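Local coordinates for carbohydrate-binding protein (Flavonifractor plautii, PDB 6N1B) that removes the acetyl group from N-acetylgalactosamine of the blood group A antigen, probably with the help of a bound metal ion, at residues 152-156 with 183-189. Numbering follows the deposited sequence.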
# COMPACT_ATOMS: atom_id res chain seq x y z
N LEU A 152 -8.23 10.27 -5.84
CA LEU A 152 -7.51 9.77 -7.03
C LEU A 152 -6.85 10.92 -7.77
O LEU A 152 -7.50 11.98 -8.03
CB LEU A 152 -8.50 9.08 -7.93
CG LEU A 152 -8.08 8.70 -9.34
CD1 LEU A 152 -6.93 7.69 -9.36
CD2 LEU A 152 -9.26 8.16 -10.12
N ARG A 153 -5.58 10.70 -8.08
CA ARG A 153 -4.86 11.59 -9.05
C ARG A 153 -4.26 10.66 -10.10
O ARG A 153 -3.73 9.60 -9.79
CB ARG A 153 -3.73 12.38 -8.36
CG ARG A 153 -4.26 13.59 -7.54
CD ARG A 153 -3.13 14.27 -6.76
NE ARG A 153 -3.62 15.42 -6.01
CZ ARG A 153 -3.59 16.70 -6.40
NH1 ARG A 153 -3.06 17.05 -7.55
NH2 ARG A 153 -4.10 17.65 -5.59
N ILE A 154 -4.30 11.14 -11.37
CA ILE A 154 -3.81 10.36 -12.52
C ILE A 154 -2.62 11.10 -13.15
O ILE A 154 -2.55 12.37 -13.10
CB ILE A 154 -4.97 10.23 -13.54
CG1 ILE A 154 -6.09 9.37 -12.96
CG2 ILE A 154 -4.53 9.72 -14.92
CD1 ILE A 154 -7.42 9.45 -13.66
N SER A 155 -1.69 10.32 -13.72
CA SER A 155 -0.58 10.95 -14.43
C SER A 155 -0.32 10.22 -15.74
O SER A 155 -0.34 8.97 -15.79
CB SER A 155 0.69 10.90 -13.57
OG SER A 155 1.82 11.56 -14.19
N TYR A 156 -0.02 11.04 -16.77
CA TYR A 156 0.49 10.58 -18.03
C TYR A 156 2.03 10.57 -18.16
O TYR A 156 2.58 9.75 -18.94
CB TYR A 156 -0.11 11.35 -19.18
CG TYR A 156 -1.59 11.33 -19.31
CD1 TYR A 156 -2.22 10.14 -19.77
CD2 TYR A 156 -2.41 12.38 -19.05
CE1 TYR A 156 -3.60 10.13 -20.01
CE2 TYR A 156 -3.80 12.39 -19.28
CZ TYR A 156 -4.39 11.24 -19.79
OH TYR A 156 -5.74 11.20 -20.05
N ARG A 183 -2.79 14.37 -23.50
CA ARG A 183 -2.16 13.58 -22.41
C ARG A 183 -1.54 14.53 -21.41
O ARG A 183 -0.36 14.54 -21.14
CB ARG A 183 -1.14 12.60 -22.91
CG ARG A 183 -1.67 11.52 -23.80
CD ARG A 183 -0.59 10.50 -24.29
NE ARG A 183 0.23 9.94 -23.24
CZ ARG A 183 -0.14 8.96 -22.47
NH1 ARG A 183 -1.33 8.37 -22.70
NH2 ARG A 183 0.58 8.59 -21.47
N GLN A 184 -2.43 15.33 -20.81
CA GLN A 184 -2.06 16.29 -19.76
C GLN A 184 -3.12 16.27 -18.66
O GLN A 184 -4.23 15.78 -18.89
CB GLN A 184 -1.93 17.69 -20.34
CG GLN A 184 -0.90 17.87 -21.43
CD GLN A 184 -0.71 19.36 -21.81
OE1 GLN A 184 -0.09 20.16 -21.07
NE2 GLN A 184 -1.20 19.71 -22.97
N VAL A 185 -2.73 16.76 -17.52
CA VAL A 185 -3.59 16.87 -16.33
C VAL A 185 -3.55 18.27 -15.79
O VAL A 185 -2.55 18.96 -15.92
CB VAL A 185 -3.23 15.83 -15.24
CG1 VAL A 185 -3.26 14.39 -15.76
CG2 VAL A 185 -1.90 16.10 -14.56
N ALA A 186 -4.57 18.62 -15.00
CA ALA A 186 -4.52 19.73 -14.07
C ALA A 186 -3.98 19.15 -12.77
O ALA A 186 -4.56 18.15 -12.27
CB ALA A 186 -5.95 20.30 -13.95
N ASP A 187 -2.93 19.76 -12.22
CA ASP A 187 -2.34 19.21 -11.06
C ASP A 187 -2.17 20.15 -9.85
O ASP A 187 -1.22 19.99 -9.09
CB ASP A 187 -0.95 18.58 -11.37
CG ASP A 187 0.15 19.62 -11.59
OD1 ASP A 187 -0.17 20.76 -12.02
OD2 ASP A 187 1.37 19.25 -11.41
N GLY A 188 -3.11 21.09 -9.72
CA GLY A 188 -3.13 21.95 -8.56
C GLY A 188 -3.58 21.27 -7.31
O GLY A 188 -3.93 20.06 -7.27
N GLU A 189 -3.56 22.04 -6.23
CA GLU A 189 -3.91 21.51 -4.96
C GLU A 189 -5.25 20.92 -4.88
O GLU A 189 -5.40 19.97 -4.11
CB GLU A 189 -3.79 22.55 -3.87
CG GLU A 189 -2.45 23.18 -3.70
CD GLU A 189 -2.42 24.04 -2.42
OE1 GLU A 189 -3.47 24.74 -2.14
OE2 GLU A 189 -1.37 23.80 -1.69
O HOH W 1 2.68 11.22 -22.07
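R183 keeps to one side of the Y156 ring plane and meets the ring twice. R183 CA sits over the face, 3.8 Å from the Y156 ring centroid, in a CH-pi contact. A bend at chi3 (51°) then turns the chain back, and the guanidinium takes CD1 of Y156 against its own face, NH1 of R183 lying 3.5 Å from that carbon. The two planes stand 65° apart, an oblique crossing. NH2 of R183 gives the Y156 carbonyl a weak bond but also donates to D130 O, and a water joins R183 NE to Y156 O, weakly at the carbonyl. V185 CG1 packs 3.9 Å from Y156 CD2, while Y156 OH bonds to W174. At the far end R153, extended from CG to NE, grips G188 O end-on: NH1 at 3.1 Å and NH2 at 2.9 Å from that oxygen, which lies in the guanidinium plane. E108 pairs with NH2 of R153 and W161 O accepts from NH1, fixing the group's rotation. R153 in strand 148-155 and Y156 just past it pack against strand 185-186, paired with 163-164, and its flanking loops, within the link from third to fourth strand of an antiparallel sheet consistent with a beta-propeller blade.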